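Long-range contacts in ASCH domain (Vibrio cholerae TMA 21, PDB 3S9X), which is of unknown function but, as an ASCH-domain protein of the PUA superfamily, may bind RNA: residues Ser61-Tyr66 / Leu148-His153; Glu71-Val76 / Thr96-Cys101; Asp35-Asp40 / His78-Thr83. All coordinates share one frame; numbering follows the deposited sequence.

Interaction 1. Residues Ser61-Tyr66 / Leu148-His153; sequences SLEYWY and LLVLEH
Ser61 and Val150 form an antiparallel hydrogen-bonded pair that joins an outermost strand of the ASCH-domain sheet, 58-62, to strand 148-158, with Val150 N donating to Ser61 O at 2.8 Å and Ser61 N returning a bond to Val150 O. One step on, Leu62 and Leu149 make a non-hydrogen-bonded pair, and Glu63 N closes the ladder on Leu148 O at 3.0 Å, tilted 33° from the carbonyl plane. Leu62 and Leu149 meet through their CD2 methyls, 3.7 Å apart, on the face where helix 121-139 lies against both. The opposite face holds Ser61 and Val150. Val150 CG2 approaches the Tyr66 ring obliquely, 3.8 Å from CD2, and also touches Glu63 CG, which is anti to the backbone N (chi1 -165°); the carboxylate beyond turns to Ser67 through OE1. Tyr66 OH and Ser61 OG share a 2.7 Å hydrogen bond, with the serine oxygen in the plane of the ring. Glu152 OE2 makes no direct hydrogen bond to either hydroxyl; two waters mediate instead. One joins Ser61 OG, Val150 O and Glu152 OE2, while the other bonds to Tyr66 OH and donates to Glu152 OE2, its oxygen 2.8 Å from OE2.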
loop_
_atom_site.group_PDB
_atom_site.type_symbol
_atom_site.label_atom_id
_atom_site.label_comp_id
_atom_site.label_asym_id
_atom_site.label_seq_id
_atom_site.Cartn_x
_atom_site.Cartn_y
_atom_site.Cartn_z
ATOM N N SER A 61 -3.837 -1.452 6.759
ATOM C CA SER A 61 -4.588 -2.674 6.614
ATOM C C SER A 61 -4.878 -3.275 7.993
ATOM O O SER A 61 -4.228 -2.946 8.967
ATOM C CB SER A 61 -3.778 -3.649 5.792
ATOM O OG SER A 61 -2.531 -4.010 6.340
ATOM N N LEU A 62 -5.853 -4.181 8.064
ATOM C CA LEU A 62 -6.156 -4.861 9.305
ATOM C C LEU A 62 -5.056 -5.791 9.715
ATOM O O LEU A 62 -4.601 -6.632 8.970
ATOM C CB LEU A 62 -7.449 -5.642 9.222
ATOM C CG LEU A 62 -8.745 -4.874 8.920
ATOM C CD1 LEU A 62 -9.873 -5.881 8.640
ATOM C CD2 LEU A 62 -9.104 -3.971 10.101
ATOM N N GLU A 63 -4.614 -5.650 10.952
ATOM C CA GLU A 63 -3.568 -6.557 11.467
ATOM C C GLU A 63 -4.002 -8.039 11.502
ATOM O O GLU A 63 -3.170 -8.929 11.358
ATOM C CB GLU A 63 -3.167 -6.108 12.849
ATOM C CG GLU A 63 -1.870 -6.750 13.288
ATOM C CD GLU A 63 -2.016 -8.011 14.030
ATOM O OE1 GLU A 63 -3.108 -8.318 14.549
ATOM O OE2 GLU A 63 -0.992 -8.724 14.066
ATOM N N TYR A 64 -5.298 -8.269 11.584
ATOM C CA TYR A 64 -5.901 -9.574 11.591
ATOM C C TYR A 64 -5.387 -10.417 10.436
ATOM O O TYR A 64 -5.162 -11.639 10.575
ATOM C CB TYR A 64 -7.412 -9.449 11.477
ATOM C CG TYR A 64 -8.173 -10.741 11.723
ATOM C CD1 TYR A 64 -8.630 -11.064 13.001
ATOM C CD2 TYR A 64 -8.473 -11.596 10.707
ATOM C CE1 TYR A 64 -9.340 -12.191 13.243
ATOM C CE2 TYR A 64 -9.241 -12.731 10.927
ATOM C CZ TYR A 64 -9.672 -13.008 12.212
ATOM O OH TYR A 64 -10.400 -14.153 12.469
ATOM N N TRP A 65 -5.129 -9.788 9.282
ATOM C CA TRP A 65 -4.648 -10.546 8.118
ATOM C C TRP A 65 -3.331 -11.238 8.395
ATOM O O TRP A 65 -2.972 -12.291 7.811
ATOM C CB TRP A 65 -4.464 -9.637 6.896
ATOM C CG TRP A 65 -5.753 -9.213 6.288
ATOM C CD1 TRP A 65 -6.298 -7.990 6.364
ATOM C CD2 TRP A 65 -6.675 -10.023 5.545
ATOM N NE1 TRP A 65 -7.469 -7.949 5.662
ATOM C CE2 TRP A 65 -7.701 -9.180 5.120
ATOM C CE3 TRP A 65 -6.669 -11.361 5.083
ATOM C CZ2 TRP A 65 -8.777 -9.626 4.358
ATOM C CZ3 TRP A 65 -7.733 -11.812 4.274
ATOM C CH2 TRP A 65 -8.778 -10.956 3.919
ATOM N N TYR A 66 -2.511 -10.619 9.218
ATOM C CA TYR A 66 -1.153 -11.105 9.437
ATOM C C TYR A 66 -1.159 -12.058 10.610
ATOM O O TYR A 66 -0.715 -13.189 10.492
ATOM C CB TYR A 66 -0.159 -9.986 9.656
ATOM C CG TYR A 66 -0.315 -8.922 8.580
ATOM C CD1 TYR A 66 0.216 -9.053 7.305
ATOM C CD2 TYR A 66 -1.120 -7.803 8.810
ATOM C CE1 TYR A 66 -0.058 -8.117 6.314
ATOM C CE2 TYR A 66 -1.427 -6.878 7.797
ATOM C CZ TYR A 66 -0.854 -7.019 6.574
ATOM O OH TYR A 66 -1.102 -6.120 5.557
ATOM N N LEU A 148 -6.636 -3.514 15.700
ATOM C CA LEU A 148 -5.330 -3.014 15.294
ATOM C C LEU A 148 -5.168 -2.955 13.791
ATOM O O LEU A 148 -5.629 -3.849 13.095
ATOM C CB LEU A 148 -4.214 -3.901 15.840
ATOM C CG LEU A 148 -3.760 -3.755 17.250
ATOM C CD1 LEU A 148 -2.759 -4.937 17.462
ATOM C CD2 LEU A 148 -3.163 -2.310 17.517
ATOM N N LEU A 149 -4.461 -1.915 13.352
ATOM C CA LEU A 149 -4.065 -1.689 11.956
ATOM C C LEU A 149 -2.550 -1.806 11.856
ATOM O O LEU A 149 -1.872 -1.402 12.789
ATOM C CB LEU A 149 -4.547 -0.338 11.458
ATOM C CG LEU A 149 -6.036 -0.020 11.599
ATOM C CD1 LEU A 149 -6.295 1.389 11.029
ATOM C CD2 LEU A 149 -6.932 -1.101 11.058
ATOM N N VAL A 150 -2.104 -2.255 10.681
ATOM C CA VAL A 150 -0.723 -2.107 10.297
ATOM C C VAL A 150 -0.593 -0.895 9.399
ATOM O O VAL A 150 -1.270 -0.804 8.359
ATOM C CB VAL A 150 -0.141 -3.389 9.634
ATOM C CG1 VAL A 150 1.277 -3.174 9.072
ATOM C CG2 VAL A 150 -0.202 -4.589 10.609
ATOM N N LEU A 151 0.250 0.037 9.832
ATOM C CA LEU A 151 0.496 1.320 9.118
ATOM C C LEU A 151 1.770 1.160 8.330
ATOM O O LEU A 151 2.816 0.741 8.883
ATOM C CB LEU A 151 0.695 2.426 10.115
ATOM C CG LEU A 151 -0.432 2.601 11.188
ATOM C CD1 LEU A 151 -0.141 3.888 11.980
ATOM C CD2 LEU A 151 -1.865 2.623 10.651
ATOM N N GLU A 152 1.729 1.531 7.042
ATOM C CA GLU A 152 2.918 1.544 6.183
ATOM C C GLU A 152 3.146 2.953 5.639
ATOM O O GLU A 152 2.174 3.635 5.250
ATOM C CB GLU A 152 2.743 0.610 4.994
ATOM C CG GLU A 152 2.583 -0.805 5.378
ATOM C CD GLU A 152 2.120 -1.707 4.189
ATOM O OE1 GLU A 152 2.768 -1.610 3.152
ATOM O OE2 GLU A 152 1.205 -2.513 4.427
ATOM N N HIS A 153 4.376 3.434 5.712
ATOM C CA HIS A 153 4.768 4.642 5.022
ATOM C C HIS A 153 5.680 4.255 3.861
ATOM O O HIS A 153 6.414 3.244 3.946
ATOM C CB HIS A 153 5.456 5.612 5.940
ATOM C CG HIS A 153 4.554 6.270 6.932
ATOM N ND1 HIS A 153 4.069 5.652 8.045
ATOM C CD2 HIS A 153 4.091 7.528 6.966
ATOM C CE1 HIS A 153 3.337 6.524 8.733
ATOM N NE2 HIS A 153 3.287 7.646 8.075
HETATM O O HOH W 1 -0.748 -2.074 5.924
HETATM O O HOH W 2 -7.023 -6.233 12.975
HETATM O O HOH W 3 0.710 -5.125 3.487
#

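Interaction 2. Residues Glu71-Val76 / Thr96-Cys101; sequences ELMPQV and TSVSKC
Val98 meets three residues of the 71-76 loop, Met73, Pro74 and Val76, where this irregular segment packs against strand 89-102 of the sheet. The tight part is the fit of Val98 against Pro74. Val98 CG1, anti to the backbone N (chi1 179°), lies 3.9 Å from Pro74 CG, while the other methyl, Val98 CG2, rests 3.6 Å from Pro74 O. Both methyls thus lie against the proline, CG1 nearer its ring and CG2 nearer its carbonyl. The selenomethionine at position 73 adds its terminal methyl: the chain bends at chi2 and chi3, and CE arrives 3.9 Å from Val98 CG1.

Toward the ends the contact thins out into the surface. Lys100 reaches out from the strand toward Met73, and its NZ lies 3.9 Å from Met73 CE, so an ammonium group borders the methyl on this exposed side; the lysine side chain also touches Glu63. At the other end, solvent-exposed Val76 puts CG2 against the strand backbone, 3.7 Å from both Thr96 O and Ser97 CA, whereas its approach to Val98 CG2 is a looser 4.4 Å. Here Thr96 and Ser97 form a classic beta bulge opposite His153, and their own side chains point away from the loop.

Val98 also packs on Val150 of the adjoining strand 148-158. Pro74 touches Glu152 of that strand and, with Met73, Tyr66 of helix 64-67, so the loop contacts both helix and sheet before it enters strand 79-83.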
loop_
_atom_site.group_PDB
_atom_site.type_symbol
_atom_site.label_atom_id
_atom_site.label_comp_id
_atom_site.label_asym_id
_atom_site.label_seq_id
_atom_site.Cartn_x
_atom_site.Cartn_y
_atom_site.Cartn_z
ATOM N N GLU A 71 -0.847 -13.892 6.626
ATOM C CA GLU A 71 -0.227 -13.085 5.604
ATOM C C GLU A 71 1.106 -12.554 6.087
ATOM O O GLU A 71 1.285 -12.308 7.266
ATOM C CB GLU A 71 -1.134 -11.987 5.160
ATOM C CG GLU A 71 -2.365 -12.475 4.401
ATOM C CD GLU A 71 -3.067 -11.352 3.580
ATOM O OE1 GLU A 71 -4.171 -11.676 3.039
ATOM O OE2 GLU A 71 -2.513 -10.195 3.470
ATOM N N LEU A 72 2.063 -12.447 5.188
ATOM C CA LEU A 72 3.358 -11.918 5.598
ATOM C C LEU A 72 3.293 -10.416 5.871
ATOM O O LEU A 72 2.711 -9.627 5.092
ATOM C CB LEU A 72 4.454 -12.182 4.532
ATOM C CG LEU A 72 4.751 -13.619 4.130
ATOM C CD1 LEU A 72 6.027 -13.817 3.253
ATOM C CD2 LEU A 72 4.798 -14.502 5.406
HETATM N N MSE A 73 3.887 -10.024 6.991
HETATM C CA MSE A 73 3.933 -8.588 7.282
HETATM C C MSE A 73 4.684 -7.798 6.214
HETATM O O MSE A 73 5.679 -8.267 5.652
HETATM C CB MSE A 73 4.603 -8.314 8.624
HETATM C CG MSE A 73 3.650 -8.620 9.789
HETATM SE SE MSE A 73 2.447 -7.284 10.165
HETATM C CE MSE A 73 3.676 -5.975 10.854
ATOM N N PRO A 74 4.229 -6.580 5.955
ATOM C CA PRO A 74 5.020 -5.678 5.120
ATOM C C PRO A 74 6.379 -5.392 5.752
ATOM O O PRO A 74 6.471 -5.354 6.979
ATOM C CB PRO A 74 4.163 -4.446 5.025
ATOM C CG PRO A 74 3.463 -4.390 6.218
ATOM C CD PRO A 74 3.075 -5.892 6.527
ATOM N N GLN A 75 7.390 -5.212 4.916
ATOM C CA GLN A 75 8.756 -5.000 5.346
ATOM C C GLN A 75 9.302 -3.695 4.804
ATOM O O GLN A 75 9.128 -3.362 3.628
ATOM C CB GLN A 75 9.724 -6.055 4.705
ATOM C CG GLN A 75 9.835 -7.313 5.241
ATOM C CD GLN A 75 10.518 -8.303 4.318
ATOM O OE1 GLN A 75 11.506 -8.018 3.515
ATOM N NE2 GLN A 75 10.053 -9.529 4.435
ATOM N N VAL A 76 10.030 -2.975 5.645
ATOM C CA VAL A 76 10.865 -1.896 5.211
ATOM C C VAL A 76 11.744 -2.337 4.052
ATOM O O VAL A 76 12.317 -3.437 4.108
ATOM C CB VAL A 76 11.646 -1.251 6.381
ATOM C CG1 VAL A 76 12.666 -0.263 5.930
ATOM C CG2 VAL A 76 10.655 -0.618 7.401
ATOM N N THR A 96 9.115 2.543 3.780
ATOM C CA THR A 96 10.074 3.219 4.624
ATOM C C THR A 96 9.837 2.988 6.133
ATOM O O THR A 96 10.786 3.063 6.888
ATOM C CB THR A 96 10.131 4.751 4.337
ATOM O OG1 THR A 96 8.830 5.217 4.562
ATOM C CG2 THR A 96 10.592 5.036 2.873
ATOM N N SER A 97 8.638 2.576 6.536
ATOM C CA SER A 97 8.346 2.254 7.922
ATOM C C SER A 97 7.102 1.441 8.043
ATOM O O SER A 97 6.218 1.521 7.188
ATOM C CB SER A 97 8.215 3.505 8.786
ATOM O OG SER A 97 7.078 4.246 8.516
ATOM N N VAL A 98 7.022 0.654 9.096
ATOM C CA VAL A 98 5.877 -0.226 9.423
ATOM C C VAL A 98 5.636 -0.143 10.931
ATOM O O VAL A 98 6.580 -0.162 11.731
ATOM C CB VAL A 98 6.135 -1.659 8.994
ATOM C CG1 VAL A 98 4.958 -2.568 9.360
ATOM C CG2 VAL A 98 6.397 -1.763 7.534
ATOM N N SER A 99 4.388 0.072 11.321
ATOM C CA SER A 99 4.030 0.094 12.749
ATOM C C SER A 99 2.563 -0.266 12.899
ATOM O O SER A 99 1.914 -0.587 11.903
ATOM C CB SER A 99 4.292 1.490 13.333
ATOM O OG SER A 99 3.326 2.418 12.885
ATOM N N LYS A 100 2.108 -0.299 14.156
ATOM C CA LYS A 100 0.699 -0.641 14.433
ATOM C C LYS A 100 -0.018 0.415 15.264
ATOM O O LYS A 100 0.624 1.062 16.100
ATOM C CB LYS A 100 0.563 -1.980 15.163
ATOM C CG LYS A 100 1.213 -3.134 14.450
ATOM C CD LYS A 100 1.071 -4.427 15.174
ATOM C CE LYS A 100 1.775 -5.553 14.511
ATOM N NZ LYS A 100 3.274 -5.492 14.675
ATOM N N CYS A 101 -1.311 0.569 15.021
ATOM C CA CYS A 101 -2.145 1.404 15.926
ATOM C C CYS A 101 -3.571 0.983 15.772
ATOM O O CYS A 101 -3.941 0.372 14.794
ATOM C CB CYS A 101 -2.108 2.949 15.698
ATOM S SG CYS A 101 -3.071 3.485 14.202
#

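Interaction 3. Residues Asp35-Asp40 / His78-Thr83; sequences DYFCAD and HLQVVT
Asp35 and the strand 79-83 are held by three hydrogen bonds, two of which converge on a single carbonyl oxygen. Asp35 N donates to Val81 O at 3.0 Å, nearly in line with that carbonyl (C=O...N 174°). Asp35 O then accepts from Thr83 N at 3.0 Å and from the side-chain amide Gln80 NE2, also at 3.0 Å. These donors come from opposite faces of the carbonyl plane, so the oxygen is gripped from both sides. Gln80 makes this possible with a fully extended chain, CG anti to the backbone N (chi1 175°), and Asp35 O lies close to the amide plane of Gln80.

Water extends the grip after the strand pairing ends. One molecule accepts from Gln80 NE2 and donates to Tyr36 O, and it also sits over one face of the Phe37 ring; a second links Phe37 N to Thr83 O.

The planes of the Phe37 ring and the Gln80 amide are only 7° apart, but Gln80 NE2 meets the ring obliquely, 3.5 Å from the rim atom Phe37 CE2. At the ring edge, near its plane, CE2 meets Val82 CG2 at 4.0 Å. Tyr36 contributes CB, 3.3 Å from Thr83 O, while its ring leads away to Trp85 and Ala44. Phe37 also reaches Ile51, and Asp40 N-caps helix 41-52, its OD2 accepting from Asn43 N.

Asp35 with Val82 is a parallel bridge, formed just where strand 32-35 gives way to the loop leading into helix 41-52; it pairs an outermost strand with its neighbour 79-83 in the mixed sheet of this ASCH domain, a member of the PUA clan.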
loop_
_atom_site.group_PDB
_atom_site.type_symbol
_atom_site.label_atom_id
_atom_site.label_comp_id
_atom_site.label_asym_id
_atom_site.label_seq_id
_atom_site.Cartn_x
_atom_site.Cartn_y
_atom_site.Cartn_z
ATOM N N ASP A 35 0.738 -4.358 -7.681
ATOM C CA ASP A 35 -0.699 -4.343 -7.359
ATOM C C ASP A 35 -1.193 -2.890 -7.483
ATOM O O ASP A 35 -0.418 -1.939 -7.470
ATOM C CB ASP A 35 -0.855 -4.776 -5.881
ATOM C CG ASP A 35 -1.860 -5.909 -5.622
ATOM O OD1 ASP A 35 -2.616 -5.772 -4.611
ATOM O OD2 ASP A 35 -1.862 -6.956 -6.273
ATOM N N TYR A 36 -2.508 -2.759 -7.558
ATOM C CA TYR A 36 -3.193 -1.528 -7.377
ATOM C C TYR A 36 -3.611 -1.363 -5.934
ATOM O O TYR A 36 -3.657 -2.330 -5.177
ATOM C CB TYR A 36 -4.373 -1.349 -8.371
ATOM C CG TYR A 36 -5.452 -2.401 -8.302
ATOM C CD1 TYR A 36 -6.428 -2.362 -7.299
ATOM C CD2 TYR A 36 -5.495 -3.423 -9.214
ATOM C CE1 TYR A 36 -7.378 -3.344 -7.209
ATOM C CE2 TYR A 36 -6.520 -4.370 -9.204
ATOM C CZ TYR A 36 -7.466 -4.304 -8.185
ATOM O OH TYR A 36 -8.468 -5.258 -8.131
ATOM N N PHE A 37 -3.932 -0.122 -5.549
ATOM C CA PHE A 37 -4.485 0.192 -4.257
ATOM C C PHE A 37 -6.008 0.260 -4.400
ATOM O O PHE A 37 -6.552 0.502 -5.499
ATOM C CB PHE A 37 -3.993 1.572 -3.803
ATOM C CG PHE A 37 -2.586 1.559 -3.203
ATOM C CD1 PHE A 37 -2.423 1.699 -1.858
ATOM C CD2 PHE A 37 -1.482 1.312 -3.964
ATOM C CE1 PHE A 37 -1.140 1.689 -1.298
ATOM C CE2 PHE A 37 -0.195 1.256 -3.325
ATOM C CZ PHE A 37 -0.075 1.415 -2.026
ATOM N N CYS A 38 -6.697 -0.005 -3.281
ATOM C CA CYS A 38 -8.149 0.093 -3.182
ATOM C C CYS A 38 -8.859 -1.120 -3.786
ATOM O O CYS A 38 -8.199 -2.035 -4.315
ATOM C CB CYS A 38 -8.723 1.434 -3.668
ATOM S SG CYS A 38 -7.793 2.841 -3.240
ATOM N N ALA A 39 -10.193 -1.095 -3.756
ATOM C CA ALA A 39 -11.000 -2.212 -4.250
ATOM C C ALA A 39 -11.964 -1.815 -5.343
ATOM O O ALA A 39 -12.823 -2.591 -5.698
ATOM C CB ALA A 39 -11.759 -2.885 -3.053
ATOM N N ASP A 40 -11.797 -0.621 -5.890
ATOM C CA ASP A 40 -12.636 -0.194 -7.015
ATOM C C ASP A 40 -11.817 0.646 -7.981
ATOM O O ASP A 40 -10.802 1.189 -7.581
ATOM C CB ASP A 40 -13.896 0.562 -6.542
ATOM C CG ASP A 40 -13.574 1.909 -5.891
ATOM O OD1 ASP A 40 -13.342 1.995 -4.625
ATOM O OD2 ASP A 40 -13.419 2.902 -6.584
ATOM N N HIS A 78 10.733 -3.082 0.993
ATOM C CA HIS A 78 9.919 -3.659 -0.051
ATOM C C HIS A 78 9.681 -2.660 -1.205
ATOM O O HIS A 78 9.356 -1.509 -0.932
ATOM C CB HIS A 78 8.566 -4.079 0.567
ATOM C CG HIS A 78 7.635 -4.697 -0.419
ATOM N ND1 HIS A 78 7.649 -6.046 -0.728
ATOM C CD2 HIS A 78 6.578 -4.182 -1.096
ATOM C CE1 HIS A 78 6.680 -6.303 -1.588
ATOM N NE2 HIS A 78 6.001 -5.193 -1.818
ATOM N N LEU A 79 9.696 -3.168 -2.430
ATOM C CA LEU A 79 9.291 -2.407 -3.584
ATOM C C LEU A 79 7.968 -2.952 -4.147
ATOM O O LEU A 79 7.811 -4.124 -4.384
ATOM C CB LEU A 79 10.325 -2.541 -4.717
ATOM C CG LEU A 79 11.680 -1.916 -4.451
ATOM C CD1 LEU A 79 12.648 -2.237 -5.608
ATOM C CD2 LEU A 79 11.536 -0.398 -4.304
ATOM N N GLN A 80 7.047 -2.021 -4.357
ATOM C CA GLN A 80 5.779 -2.324 -5.003
ATOM C C GLN A 80 5.704 -1.502 -6.311
ATOM O O GLN A 80 5.787 -0.256 -6.281
ATOM C CB GLN A 80 4.560 -2.040 -4.141
ATOM C CG GLN A 80 3.261 -2.239 -4.828
ATOM C CD GLN A 80 2.030 -1.975 -4.024
ATOM O OE1 GLN A 80 2.095 -1.944 -2.782
ATOM N NE2 GLN A 80 0.876 -1.797 -4.718
ATOM N N VAL A 81 5.442 -2.208 -7.410
ATOM C CA VAL A 81 5.011 -1.579 -8.610
ATOM C C VAL A 81 3.541 -1.244 -8.394
ATOM O O VAL A 81 2.698 -2.155 -8.282
ATOM C CB VAL A 81 5.229 -2.426 -9.902
ATOM C CG1 VAL A 81 4.705 -1.654 -11.094
ATOM C CG2 VAL A 81 6.704 -2.868 -10.009
ATOM N N VAL A 82 3.245 0.038 -8.367
ATOM C CA VAL A 82 1.861 0.577 -8.205
ATOM C C VAL A 82 1.254 0.658 -9.574
ATOM O O VAL A 82 1.716 1.426 -10.409
ATOM C CB VAL A 82 1.865 1.924 -7.478
ATOM C CG1 VAL A 82 0.419 2.470 -7.345
ATOM C CG2 VAL A 82 2.631 1.839 -6.150
ATOM N N THR A 83 0.251 -0.169 -9.832
ATOM C CA THR A 83 -0.458 -0.119 -11.099
ATOM C C THR A 83 -1.797 0.610 -10.927
ATOM O O THR A 83 -2.278 0.820 -9.788
ATOM C CB THR A 83 -0.729 -1.509 -11.649
ATOM O OG1 THR A 83 -1.772 -2.146 -10.947
ATOM C CG2 THR A 83 0.532 -2.424 -11.621
HETATM O O HOH W 4 -1.641 -2.305 -3.157
HETATM O O HOH W 5 -3.562 1.955 -7.508
#

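In the fold
From the N terminus, strand 32-35 and the loop behind it come first. Interaction 3 closes the chain from there to 79-83, enclosing helix 41-52 and strand 58-62. Interaction 1 starts inside that loop, at 61-66, and closes only at 148-153, so the two cross. Interaction 2 joins 71-76 to 96-101; it nests within interaction 1 and likewise crosses interaction 3. All three reach one mixed sheet: interactions 1 and 3 pair its two outermost strands with their neighbours, while interaction 2 lays a loop over strand 89-102. Interactions 1 and 2 touch through strands 89-102 and 148-158, whereas the centre of interaction 3 lies about 16 Å from that of interaction 1.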